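Local coordinates for protein DyP (Bjerkandera adusta, PDB 3VXJ) that is a heme b peroxidase of the DyP type that probably uses hydrogen peroxide to oxidise dyes and phenols such as the bound 2,6-dimethoxyphenol, at residues I15-M19 against A52-I56; D171-P176 against H326-S330; V185-Q189 against P285-N290; F291-L297 against R310-Q316. All coordinates share one frame; numbering follows the deposited sequence.

Contacts 2 and 4 bind the heme, and contacts 2, 3 and 4 all touch the bound 2,6-dimethoxyphenol; contact 1 lies farther out, its centre about 13 Å from that of contact 2 and about 28 Å from that of contact 4. Contact 2 holds mainly the propionate with O2A, on the side of the iron-bound water, and reaches the other through Ser174 OG; contact 4 holds that other one through Asn313 and Arg315. Asn289 of contact 3 couples the three, its ND2 2.9 Å from Ser174 OG of contact 2 and its OD1 near Arg315 of contact 4. Contact 1, in the N-terminal dimeric alpha+beta barrel domain, packs on contact 2, with Ile15 O 3.4 Å from Met328 CG.

Contact 1 (I15-M19 against A52-I56); sequences ILVGM and AAILI
Leaving helix 13-16, the chain at Val17 runs past helix 52-55, bringing Val17 CA within 6.0 Å of Ala52 CA before Gly18, with positive phi, turns it away. Both segments belong to the N-terminal dimeric alpha+beta barrel domain, whose four-stranded antiparallel sheet has the 2-3-1-4 strand order of a ferredoxin-like fold; here the chain just past helix 13-16 meets helix 52-55 and its end through apolar side chains. Val17 carries the contact with both of its methyls. Its CG1, anti to the backbone N (chi1 -179°), lies 3.8 Å from Leu55 CB, the two side chains running past each other in opposite directions. Its CG2, on the other branch, sits 3.8 Å from Ala52 CB and 3.9 Å from Ile56 CG2, so the valine straddles one turn of the helix. The Ile56 side chain crosses Val17 at about a right angle. Behind this, Leu16 adds one methyl, CD2, against Ala52 CB at 4.0 Å. The Met19 side chain touches Phe66 and Asn68 of strand 65-71, and Leu55 also touches Phe66, which ties the pair to the edge of the sheet. Leu55 ends with its CD1 methyl 3.5 Å from the carbonyl oxygen Gly18 O.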
# COMPACT_ATOMS: atom_id res chain seq x y z
N ILE A 15 10.19 5.01 -3.07
CA ILE A 15 9.63 5.82 -1.99
C ILE A 15 8.86 7.03 -2.52
O ILE A 15 7.74 7.29 -2.10
CB ILE A 15 10.72 6.33 -1.04
CG1 ILE A 15 11.48 5.17 -0.40
CG2 ILE A 15 10.11 7.22 0.04
CD1 ILE A 15 12.78 5.61 0.27
N LEU A 16 9.47 7.75 -3.46
CA LEU A 16 8.99 9.06 -3.88
C LEU A 16 8.22 9.02 -5.19
O LEU A 16 7.24 9.75 -5.36
CB LEU A 16 10.17 10.05 -3.97
CG LEU A 16 9.95 11.51 -4.39
CD1 LEU A 16 9.02 12.21 -3.42
CD2 LEU A 16 11.28 12.24 -4.49
N VAL A 17 8.67 8.18 -6.11
CA VAL A 17 8.13 8.15 -7.47
C VAL A 17 7.30 6.89 -7.69
O VAL A 17 6.24 6.94 -8.32
CB VAL A 17 9.28 8.27 -8.51
CG1 VAL A 17 8.72 8.27 -9.93
CG2 VAL A 17 10.10 9.52 -8.26
N GLY A 18 7.79 5.76 -7.18
CA GLY A 18 7.14 4.47 -7.38
C GLY A 18 7.68 3.81 -8.64
O GLY A 18 7.78 4.45 -9.69
N MET A 19 8.01 2.52 -8.54
CA MET A 19 8.59 1.80 -9.67
C MET A 19 7.63 1.69 -10.86
O MET A 19 8.07 1.79 -12.02
CB MET A 19 9.07 0.41 -9.25
CG MET A 19 10.30 0.45 -8.35
SD MET A 19 10.90 -1.21 -8.00
CE MET A 19 12.34 -0.82 -7.01
N ALA A 52 15.20 8.07 -7.28
CA ALA A 52 14.07 8.84 -7.78
C ALA A 52 14.43 9.56 -9.09
O ALA A 52 13.61 9.62 -10.02
CB ALA A 52 13.61 9.83 -6.72
N ALA A 53 15.66 10.07 -9.18
CA ALA A 53 16.15 10.71 -10.42
C ALA A 53 16.08 9.80 -11.64
O ALA A 53 15.68 10.23 -12.72
CB ALA A 53 17.56 11.25 -10.23
N ILE A 54 16.48 8.53 -11.48
CA ILE A 54 16.43 7.57 -12.59
C ILE A 54 14.99 7.28 -13.00
O ILE A 54 14.68 7.20 -14.19
CB ILE A 54 17.21 6.25 -12.27
CG1 ILE A 54 18.72 6.53 -12.13
CG2 ILE A 54 16.94 5.17 -13.33
CD1 ILE A 54 19.43 6.99 -13.40
N LEU A 55 14.10 7.16 -12.01
CA LEU A 55 12.68 6.89 -12.28
C LEU A 55 11.95 8.00 -13.03
O LEU A 55 10.93 7.75 -13.65
CB LEU A 55 11.93 6.55 -10.99
CG LEU A 55 12.32 5.26 -10.27
CD1 LEU A 55 11.24 4.87 -9.25
CD2 LEU A 55 12.56 4.14 -11.24
N ILE A 56 12.48 9.22 -12.96
CA ILE A 56 11.89 10.35 -13.70
C ILE A 56 12.67 10.68 -14.98
O ILE A 56 12.36 11.66 -15.68
CB ILE A 56 11.69 11.61 -12.81
CG1 ILE A 56 13.03 12.17 -12.33
CG2 ILE A 56 10.75 11.30 -11.64
CD1 ILE A 56 12.97 13.61 -11.82

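Contact 2 (D171-P176 against H326-S330); sequences DGISQP and HAMRS. With HEM (protoporphyrin IX containing Fe), chain B; 3DM (2,6-dimethoxyphenol), chain D.
Residues 171-176 and the start of strand 328-334 run in roughly opposite directions, 141° apart, and come nearest where Gln175 CA lies 5.8 Å from Met328 CA. Gln175 bends at chi2 and brings its amide against the backbone of Arg329, binding it twice. OE1 takes Arg329 N at 2.9 Å on a lone pair in the carbonyl plane, nearly straight at 169°; NE2 gives to Arg329 O at 2.9 Å, more bent and tilted from both planes. The Arg329 guanidinium is held between Gln175 NE2 over one face and heme C3D over the other, with acceptors round its edge. NH1 makes a salt bridge with Asp171 OD1 at 3.0 Å, using the syn lone pair of the carboxylate. Arg329 NH2 donates to Ser174 O at 2.9 Å. The same Arg329 NH2 also donates to heme propionate oxygen O2A, 2.7 Å away. Asp171 and Gly172 end the GXXDG motif of DyP-type peroxidases, and this is the heme face opposite the axial His308. The backbone N atoms of Gly172 and Ile173 also donate to O2A, while Arg329 NH1 donates to the water that binds the heme iron at 2.0 Å. Farther along, the Pro176 ring packs obliquely against the Met328 sulfur, and Pro176 CD lies 3.2 Å from Ala327 O.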
# COMPACT_ATOMS: atom_id res chain seq x y z
N ASP A 171 -6.06 0.85 -8.86
CA ASP A 171 -5.31 1.13 -7.64
C ASP A 171 -4.09 1.99 -7.98
O ASP A 171 -3.44 1.79 -9.01
CB ASP A 171 -4.87 -0.20 -6.99
CG ASP A 171 -4.34 -0.02 -5.58
OD1 ASP A 171 -4.50 1.06 -4.97
OD2 ASP A 171 -3.73 -1.00 -5.07
N GLY A 172 -3.77 2.94 -7.11
CA GLY A 172 -2.63 3.84 -7.30
C GLY A 172 -2.99 5.19 -7.91
O GLY A 172 -2.18 5.79 -8.64
N ILE A 173 -4.19 5.66 -7.60
CA ILE A 173 -4.68 6.96 -8.08
C ILE A 173 -4.24 8.08 -7.16
O ILE A 173 -3.66 9.08 -7.61
CB ILE A 173 -6.22 6.96 -8.16
CG1 ILE A 173 -6.69 5.96 -9.22
CG2 ILE A 173 -6.76 8.38 -8.44
CD1 ILE A 173 -8.18 5.67 -9.17
N SER A 174 -4.52 7.93 -5.87
CA SER A 174 -4.32 9.01 -4.90
C SER A 174 -3.04 8.85 -4.07
O SER A 174 -2.93 7.91 -3.28
CB SER A 174 -5.53 9.14 -3.98
OG SER A 174 -5.37 10.27 -3.15
N GLN A 175 -2.12 9.79 -4.23
CA GLN A 175 -0.86 9.80 -3.51
C GLN A 175 -0.58 11.23 -3.06
O GLN A 175 -0.97 12.18 -3.74
CB GLN A 175 0.30 9.36 -4.42
CG GLN A 175 0.12 8.04 -5.16
CD GLN A 175 0.41 6.79 -4.33
OE1 GLN A 175 0.66 6.84 -3.12
NE2 GLN A 175 0.37 5.64 -4.99
N PRO A 176 0.11 11.39 -1.92
CA PRO A 176 0.51 12.74 -1.54
C PRO A 176 1.62 13.25 -2.46
O PRO A 176 2.33 12.46 -3.07
CB PRO A 176 1.04 12.56 -0.11
CG PRO A 176 1.50 11.13 -0.07
CD PRO A 176 0.57 10.37 -0.96
N HIS A 326 -0.76 11.26 5.81
CA HIS A 326 -0.58 10.86 4.42
C HIS A 326 0.60 9.91 4.27
O HIS A 326 1.56 9.98 5.04
CB HIS A 326 -0.43 12.09 3.53
CG HIS A 326 -1.65 12.95 3.49
ND1 HIS A 326 -2.79 12.59 2.80
CD2 HIS A 326 -1.92 14.15 4.06
CE1 HIS A 326 -3.71 13.53 2.95
NE2 HIS A 326 -3.21 14.48 3.72
N ALA A 327 0.52 9.03 3.28
CA ALA A 327 1.60 8.08 3.02
C ALA A 327 1.59 7.70 1.55
O ALA A 327 0.54 7.82 0.89
CB ALA A 327 1.43 6.83 3.90
N MET A 328 2.73 7.24 1.05
CA MET A 328 2.87 6.77 -0.34
C MET A 328 2.61 5.28 -0.41
O MET A 328 3.03 4.54 0.47
CB MET A 328 4.30 7.01 -0.84
CG MET A 328 4.75 8.45 -0.92
SD MET A 328 3.92 9.37 -2.24
CE MET A 328 5.01 10.79 -2.35
N ARG A 329 1.95 4.83 -1.48
CA ARG A 329 1.78 3.40 -1.69
C ARG A 329 2.40 2.95 -3.01
O ARG A 329 2.33 3.66 -4.03
CB ARG A 329 0.31 3.01 -1.66
CG ARG A 329 -0.36 3.21 -0.32
CD ARG A 329 -1.89 3.14 -0.43
NE ARG A 329 -2.37 4.21 -1.30
CZ ARG A 329 -3.06 4.04 -2.42
NH1 ARG A 329 -3.43 2.83 -2.80
NH2 ARG A 329 -3.42 5.09 -3.15
N SER A 330 3.00 1.76 -2.97
CA SER A 330 3.57 1.16 -4.18
C SER A 330 3.28 -0.34 -4.24
O SER A 330 4.18 -1.17 -4.36
CB SER A 330 5.07 1.41 -4.25
OG SER A 330 5.55 1.20 -5.57
CHA HEM B . -6.70 3.58 -1.92
CHB HEM B . -7.35 -1.15 -2.71
CHC HEM B . -5.25 -2.19 1.52
CHD HEM B . -4.55 2.53 2.31
C1A HEM B . -7.09 2.39 -2.49
C2A HEM B . -7.83 2.26 -3.72
C3A HEM B . -8.01 0.94 -3.93
C4A HEM B . -7.38 0.22 -2.85
CMA HEM B . -8.74 0.27 -5.11
CAA HEM B . -8.35 3.44 -4.57
CBA HEM B . -7.37 3.97 -5.63
CGA HEM B . -6.22 4.75 -5.05
O1A HEM B . -6.40 5.89 -4.56
O2A HEM B . -5.07 4.24 -5.13
C1B HEM B . -6.83 -1.85 -1.64
C2B HEM B . -6.81 -3.29 -1.50
C3B HEM B . -6.22 -3.58 -0.32
C4B HEM B . -5.84 -2.32 0.29
CMB HEM B . -7.41 -4.26 -2.53
CAB HEM B . -5.94 -4.96 0.30
CBB HEM B . -5.84 -6.07 -0.45
C1C HEM B . -4.92 -1.00 2.12
C2C HEM B . -4.35 -0.84 3.44
C3C HEM B . -4.17 0.47 3.67
C4C HEM B . -4.62 1.17 2.49
CMC HEM B . -4.01 -2.02 4.38
CAC HEM B . -3.58 1.17 4.92
CBC HEM B . -3.82 0.72 6.16
C1D HEM B . -5.00 3.22 1.22
C2D HEM B . -4.81 4.64 1.04
C3D HEM B . -5.48 4.97 -0.26
C4D HEM B . -6.01 3.72 -0.75
CMD HEM B . -4.10 5.66 1.95
CAD HEM B . -5.57 6.37 -0.87
CBD HEM B . -6.73 7.10 -0.18
CGD HEM B . -6.87 8.51 -0.68
O1D HEM B . -8.01 8.88 -1.07
O2D HEM B . -5.87 9.26 -0.69
NA HEM B . -6.86 1.14 -1.98
NB HEM B . -6.25 -1.28 -0.51
NC HEM B . -5.10 0.26 1.59
ND HEM B . -5.69 2.70 0.13
FE HEM B . -6.04 0.70 -0.16
O1 3DM D . -6.16 14.69 1.17
C1 3DM D . -6.91 15.70 1.73
C2 3DM D . -6.91 15.93 3.11
O2 3DM D . -6.14 15.12 3.91
C7 3DM D . -6.43 15.10 5.32
C3 3DM D . -7.68 16.98 3.63
C4 3DM D . -8.47 17.76 2.79
C5 3DM D . -8.47 17.54 1.42
C6 3DM D . -7.69 16.51 0.89
O3 3DM D . -7.66 16.24 -0.45
C8 3DM D . -8.68 16.84 -1.28
O HOH W 1 -2.41 -0.29 -2.46
O HOH W 2 -1.33 6.95 -0.94
O HOH W 3 -4.31 0.64 -1.15

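Contact 3 (V185-Q189 against P285-N290). With 3DM (2,6-dimethoxyphenol), chain D.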
# COMPACT_ATOMS: atom_id res chain seq x y z
N VAL A 185 1.36 18.41 -9.86
CA VAL A 185 0.40 18.24 -8.77
C VAL A 185 -1.01 18.33 -9.34
O VAL A 185 -1.37 19.30 -10.01
CB VAL A 185 0.59 19.30 -7.65
CG1 VAL A 185 -0.48 19.17 -6.58
CG2 VAL A 185 1.98 19.19 -7.03
N PHE A 186 -1.80 17.29 -9.08
CA PHE A 186 -3.16 17.21 -9.60
C PHE A 186 -4.16 17.88 -8.67
O PHE A 186 -3.93 17.94 -7.46
CB PHE A 186 -3.55 15.74 -9.82
CG PHE A 186 -2.66 15.02 -10.80
CD1 PHE A 186 -2.69 15.34 -12.16
CD2 PHE A 186 -1.82 14.00 -10.37
CE1 PHE A 186 -1.86 14.67 -13.07
CE2 PHE A 186 -1.00 13.32 -11.28
CZ PHE A 186 -1.03 13.65 -12.63
N PRO A 187 -5.27 18.40 -9.23
CA PRO A 187 -6.35 18.93 -8.42
C PRO A 187 -6.85 17.92 -7.38
O PRO A 187 -7.20 16.78 -7.71
CB PRO A 187 -7.44 19.24 -9.45
CG PRO A 187 -6.66 19.57 -10.69
CD PRO A 187 -5.53 18.58 -10.67
N GLY A 188 -6.85 18.33 -6.11
CA GLY A 188 -7.28 17.47 -5.02
C GLY A 188 -6.15 16.71 -4.34
O GLY A 188 -6.35 16.12 -3.28
N GLN A 189 -4.98 16.72 -4.95
CA GLN A 189 -3.82 16.03 -4.40
C GLN A 189 -3.30 16.80 -3.18
O GLN A 189 -3.18 18.03 -3.22
CB GLN A 189 -2.75 15.90 -5.48
CG GLN A 189 -1.59 15.05 -5.07
CD GLN A 189 -0.67 14.67 -6.21
OE1 GLN A 189 -0.59 15.35 -7.24
NE2 GLN A 189 0.05 13.58 -6.02
N PRO A 285 -6.59 11.87 -14.45
CA PRO A 285 -5.90 12.24 -13.20
C PRO A 285 -6.09 13.70 -12.80
O PRO A 285 -5.83 14.05 -11.64
CB PRO A 285 -4.43 11.97 -13.52
CG PRO A 285 -4.33 12.09 -15.01
CD PRO A 285 -5.64 11.59 -15.55
N GLN A 286 -6.56 14.53 -13.72
CA GLN A 286 -6.84 15.93 -13.43
C GLN A 286 -8.15 16.17 -12.69
O GLN A 286 -8.39 17.27 -12.19
CB GLN A 286 -6.81 16.76 -14.72
CG GLN A 286 -5.45 16.75 -15.42
CD GLN A 286 -4.41 17.58 -14.70
OE1 GLN A 286 -4.73 18.52 -13.97
NE2 GLN A 286 -3.14 17.24 -14.91
N ARG A 287 -9.00 15.15 -12.62
CA ARG A 287 -10.29 15.27 -11.93
C ARG A 287 -10.60 14.12 -10.97
O ARG A 287 -11.39 14.31 -10.05
CB ARG A 287 -11.43 15.38 -12.94
CG ARG A 287 -11.54 16.68 -13.71
CD ARG A 287 -12.79 16.64 -14.59
NE ARG A 287 -12.81 15.47 -15.47
CZ ARG A 287 -13.88 14.72 -15.72
NH1 ARG A 287 -15.06 14.99 -15.17
NH2 ARG A 287 -13.77 13.68 -16.53
N ASN A 288 -10.01 12.95 -11.18
CA ASN A 288 -10.38 11.77 -10.37
C ASN A 288 -9.98 11.85 -8.90
O ASN A 288 -10.36 10.99 -8.09
CB ASN A 288 -9.94 10.45 -11.00
CG ASN A 288 -8.43 10.26 -11.03
OD1 ASN A 288 -7.67 11.01 -10.40
ND2 ASN A 288 -7.99 9.25 -11.78
N ASN A 289 -9.22 12.89 -8.54
CA ASN A 289 -8.88 13.10 -7.13
C ASN A 289 -9.41 14.43 -6.58
O ASN A 289 -9.13 14.79 -5.44
CB ASN A 289 -7.37 13.00 -6.91
CG ASN A 289 -7.03 12.20 -5.67
OD1 ASN A 289 -7.87 11.47 -5.15
ND2 ASN A 289 -5.80 12.32 -5.21
N ASN A 290 -10.20 15.13 -7.39
CA ASN A 290 -10.65 16.47 -7.03
C ASN A 290 -11.97 16.48 -6.25
O ASN A 290 -13.00 16.96 -6.73
CB ASN A 290 -10.75 17.34 -8.29
CG ASN A 290 -10.77 18.81 -7.96
OD1 ASN A 290 -10.49 19.21 -6.82
ND2 ASN A 290 -11.11 19.63 -8.94
O1 3DM D . -6.16 14.69 1.17
C1 3DM D . -6.91 15.70 1.73
C2 3DM D . -6.91 15.93 3.11
O2 3DM D . -6.14 15.12 3.91
C7 3DM D . -6.43 15.10 5.32
C3 3DM D . -7.68 16.98 3.63
C4 3DM D . -8.47 17.76 2.79
C5 3DM D . -8.47 17.54 1.42
C6 3DM D . -7.69 16.51 0.89
O3 3DM D . -7.66 16.24 -0.45
C8 3DM D . -8.68 16.84 -1.28
O HOH W 4 -7.77 15.05 -9.75
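Two beta turns meet at the rim of the phenol site: a type II turn, Phe186 to Gln189, presses Pro187 and Gly188 against the type I turn from Arg287 to Asn290. Gly188, at the third place of its turn with positive phi, comes so close that its CA makes a C-H...O contact with Asn289 O at 3.3 Å, the angle at the hydrogen being 155°. One water joins the two segments, donating to Pro187 O at 2.7 Å and to Pro285 O, and accepting from Asn289 N at 2.9 Å. Nearer the surface, Pro285 CB lies over one face of the Phe186 ring, 3.9 Å from its centroid, a CH-pi contact offset toward the rim. The amide of Gln286, reached through a bend at chi2, comes instead to the edge of the phenyl ring, with Gln286 NE2 3.4 Å from Phe186 CD1 and the two planes 71° apart. Pro187 packs its CG 3.2 Å from Gln286 O, and its CB meets the amide of Asn290. Within its own loop, Gln189 OE1 closes back on the turn, accepting from Phe186 N at 2.9 Å, nearly straight at 170°, while NE2 binds Gln175 O. Asn289 turns inward to Arg315 and Ser174 beside the heme. The whole is a pair of beta turns, type II and type I, packed together, with Gly188 O of the first lying 3.1 Å from the methoxy oxygen O3 and so lining the 2,6-dimethoxyphenol pocket of this DyP-type peroxidase.

Contact 4 (F291-L297 against R310-Q316). With HEM (protoporphyrin IX containing Fe), chain B; 3DM (2,6-dimethoxyphenol), chain D.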
# COMPACT_ATOMS: atom_id res chain seq x y z
N PHE A 291 -11.90 15.97 -5.03
CA PHE A 291 -13.06 15.88 -4.14
C PHE A 291 -12.51 15.81 -2.72
O PHE A 291 -11.34 15.43 -2.52
CB PHE A 291 -13.90 14.63 -4.43
CG PHE A 291 -13.18 13.32 -4.18
CD1 PHE A 291 -13.29 12.66 -2.96
CD2 PHE A 291 -12.34 12.79 -5.15
CE1 PHE A 291 -12.60 11.47 -2.72
CE2 PHE A 291 -11.64 11.59 -4.92
CZ PHE A 291 -11.78 10.94 -3.70
N ASP A 292 -13.33 16.15 -1.74
CA ASP A 292 -12.86 16.16 -0.36
C ASP A 292 -13.91 15.76 0.67
O ASP A 292 -13.68 15.92 1.86
CB ASP A 292 -12.24 17.52 -0.00
CG ASP A 292 -13.24 18.68 -0.10
OD1 ASP A 292 -14.43 18.44 -0.36
OD2 ASP A 292 -12.81 19.84 0.08
N TYR A 293 -15.05 15.24 0.21
CA TYR A 293 -16.22 14.89 1.05
C TYR A 293 -16.96 16.09 1.64
O TYR A 293 -17.91 15.91 2.38
CB TYR A 293 -15.89 13.84 2.15
CG TYR A 293 -15.10 12.66 1.63
CD1 TYR A 293 -15.64 11.83 0.65
CD2 TYR A 293 -13.81 12.38 2.11
CE1 TYR A 293 -14.91 10.77 0.14
CE2 TYR A 293 -13.08 11.31 1.61
CZ TYR A 293 -13.64 10.51 0.63
OH TYR A 293 -12.95 9.45 0.08
N SER A 294 -16.55 17.32 1.29
CA SER A 294 -17.22 18.51 1.84
C SER A 294 -18.69 18.60 1.42
O SER A 294 -19.48 19.28 2.08
CB SER A 294 -16.49 19.81 1.47
OG SER A 294 -16.54 20.05 0.09
N ASP A 295 -19.05 17.90 0.35
CA ASP A 295 -20.44 17.82 -0.10
C ASP A 295 -21.24 16.66 0.53
O ASP A 295 -22.37 16.40 0.13
CB ASP A 295 -20.50 17.72 -1.63
CG ASP A 295 -19.90 16.41 -2.17
OD1 ASP A 295 -19.41 15.59 -1.36
OD2 ASP A 295 -19.93 16.21 -3.40
N THR A 296 -20.63 15.95 1.48
CA THR A 296 -21.25 14.76 2.07
C THR A 296 -20.73 14.50 3.49
O THR A 296 -20.58 13.35 3.92
CB THR A 296 -21.11 13.51 1.12
OG1 THR A 296 -21.92 12.43 1.59
CG2 THR A 296 -19.66 13.06 0.95
N LEU A 297 -20.45 15.57 4.22
CA LEU A 297 -19.93 15.42 5.58
C LEU A 297 -20.97 14.87 6.56
O LEU A 297 -20.60 14.21 7.52
CB LEU A 297 -19.38 16.75 6.12
CG LEU A 297 -18.20 17.40 5.39
CD1 LEU A 297 -18.01 18.83 5.87
CD2 LEU A 297 -16.91 16.60 5.60
N ARG A 310 -12.22 6.66 2.08
CA ARG A 310 -12.62 7.67 3.05
C ARG A 310 -12.06 7.38 4.45
O ARG A 310 -11.68 8.30 5.17
CB ARG A 310 -14.14 7.81 3.09
CG ARG A 310 -14.64 8.96 3.95
CD ARG A 310 -16.10 9.21 3.64
NE ARG A 310 -16.60 10.38 4.36
CZ ARG A 310 -17.81 10.91 4.20
NH1 ARG A 310 -18.69 10.34 3.37
NH2 ARG A 310 -18.14 12.00 4.88
N LYS A 311 -11.98 6.11 4.81
CA LYS A 311 -11.34 5.69 6.05
C LYS A 311 -9.83 5.91 6.04
O LYS A 311 -9.26 6.34 7.04
CB LYS A 311 -11.64 4.22 6.32
CG LYS A 311 -13.07 3.96 6.78
CD LYS A 311 -13.27 4.26 8.27
CE LYS A 311 -14.17 3.22 8.92
NZ LYS A 311 -14.14 3.32 10.41
N THR A 312 -9.18 5.63 4.92
CA THR A 312 -7.72 5.69 4.88
C THR A 312 -7.21 7.09 4.57
O THR A 312 -6.08 7.42 4.94
CB THR A 312 -7.12 4.67 3.91
OG1 THR A 312 -7.58 4.97 2.58
CG2 THR A 312 -7.50 3.23 4.30
N ASN A 313 -8.05 7.91 3.93
CA ASN A 313 -7.80 9.34 3.79
C ASN A 313 -9.10 10.12 3.96
O ASN A 313 -9.85 10.31 2.99
CB ASN A 313 -7.15 9.68 2.45
CG ASN A 313 -6.92 11.18 2.28
OD1 ASN A 313 -7.11 11.97 3.22
ND2 ASN A 313 -6.55 11.58 1.06
N PRO A 314 -9.37 10.57 5.19
CA PRO A 314 -10.65 11.20 5.51
C PRO A 314 -10.88 12.58 4.89
O PRO A 314 -12.00 13.06 4.94
CB PRO A 314 -10.63 11.29 7.04
CG PRO A 314 -9.64 10.26 7.47
CD PRO A 314 -8.60 10.26 6.41
N ARG A 315 -9.85 13.19 4.31
CA ARG A 315 -10.01 14.51 3.68
C ARG A 315 -10.76 15.47 4.63
O ARG A 315 -10.34 15.62 5.78
CB ARG A 315 -10.62 14.39 2.26
CG ARG A 315 -9.82 13.46 1.38
CD ARG A 315 -10.30 13.40 -0.06
NE ARG A 315 -9.58 12.33 -0.76
CZ ARG A 315 -9.11 12.38 -2.01
NH1 ARG A 315 -9.28 13.45 -2.77
NH2 ARG A 315 -8.45 11.33 -2.48
N GLN A 316 -11.84 16.11 4.18
CA GLN A 316 -12.53 17.11 5.00
C GLN A 316 -13.25 16.55 6.23
O GLN A 316 -13.67 17.32 7.09
CB GLN A 316 -13.48 17.97 4.15
CG GLN A 316 -14.05 19.23 4.83
CD GLN A 316 -12.99 20.28 5.16
OE1 GLN A 316 -11.93 20.32 4.54
NE2 GLN A 316 -13.30 21.13 6.13
CHA HEM B . -6.70 3.58 -1.92
CHB HEM B . -7.35 -1.15 -2.71
CHC HEM B . -5.25 -2.19 1.52
CHD HEM B . -4.55 2.53 2.31
C1A HEM B . -7.09 2.39 -2.49
C2A HEM B . -7.83 2.26 -3.72
C3A HEM B . -8.01 0.94 -3.93
C4A HEM B . -7.38 0.22 -2.85
CMA HEM B . -8.74 0.27 -5.11
CAA HEM B . -8.35 3.44 -4.57
CBA HEM B . -7.37 3.97 -5.63
CGA HEM B . -6.22 4.75 -5.05
O1A HEM B . -6.40 5.89 -4.56
O2A HEM B . -5.07 4.24 -5.13
C1B HEM B . -6.83 -1.85 -1.64
C2B HEM B . -6.81 -3.29 -1.50
C3B HEM B . -6.22 -3.58 -0.32
C4B HEM B . -5.84 -2.32 0.29
CMB HEM B . -7.41 -4.26 -2.53
CAB HEM B . -5.94 -4.96 0.30
CBB HEM B . -5.84 -6.07 -0.45
C1C HEM B . -4.92 -1.00 2.12
C2C HEM B . -4.35 -0.84 3.44
C3C HEM B . -4.17 0.47 3.67
C4C HEM B . -4.62 1.17 2.49
CMC HEM B . -4.01 -2.02 4.38
CAC HEM B . -3.58 1.17 4.92
CBC HEM B . -3.82 0.72 6.16
C1D HEM B . -5.00 3.22 1.22
C2D HEM B . -4.81 4.64 1.04
C3D HEM B . -5.48 4.97 -0.26
C4D HEM B . -6.01 3.72 -0.75
CMD HEM B . -4.10 5.66 1.95
CAD HEM B . -5.57 6.37 -0.87
CBD HEM B . -6.73 7.10 -0.18
CGD HEM B . -6.87 8.51 -0.68
O1D HEM B . -8.01 8.88 -1.07
O2D HEM B . -5.87 9.26 -0.69
NA HEM B . -6.86 1.14 -1.98
NB HEM B . -6.25 -1.28 -0.51
NC HEM B . -5.10 0.26 1.59
ND HEM B . -5.69 2.70 0.13
FE HEM B . -6.04 0.70 -0.16
O1 3DM D . -6.16 14.69 1.17
C1 3DM D . -6.91 15.70 1.73
C2 3DM D . -6.91 15.93 3.11
O2 3DM D . -6.14 15.12 3.91
C7 3DM D . -6.43 15.10 5.32
C3 3DM D . -7.68 16.98 3.63
C4 3DM D . -8.47 17.76 2.79
C5 3DM D . -8.47 17.54 1.42
C6 3DM D . -7.69 16.51 0.89
O3 3DM D . -7.66 16.24 -0.45
C8 3DM D . -8.68 16.84 -1.28
O HOH W 5 -10.28 9.76 0.39
O HOH W 3 -4.31 0.64 -1.15
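A single water lies between Tyr293 and Arg315, 2.7 Å from Tyr293 OH and 2.9 Å from Arg315 NE, and also within bonding distance of Asn313 O and heme propionate oxygen O1D. Arg315, extended from CG to NE, reaches the same propionate directly: its NH2 meets O1D at 2.9 Å, almost straight at 171°. NH1 turns to the protein and binds Phe291 O at 2.9 Å, while NH2 also donates to Asn289 OD1. The guanidinium lies flat on the Phe291 ring, planes 9° apart, with Arg315 CZ 3.9 Å from the ring centroid in a cation-pi stack. Arg310 lies along the Tyr293 ring differently: its CD makes a CH-pi contact over the face, 3.9 Å from the Tyr293 ring centroid, and its guanidinium runs on parallel within 4°, offset past the ring centre. From there NH2 reaches Thr296 O at 2.9 Å, and Asp317 pairs with NE. Backbones join where Gln316 N gives to Asp292 O, and Asp292 OD1 receives both Ser294 N and OG in an Asx turn. Asn313, just past helix 308-312, spreads its ND2 between propionate O2D and the phenol's O1, the latter at 3.1 Å. One amide thus bridges phenol oxygen and propionate, linking the bound phenol to the heme edge, which is consistent with a substrate-binding site, and the stacked Arg315 probably balances the propionate charge.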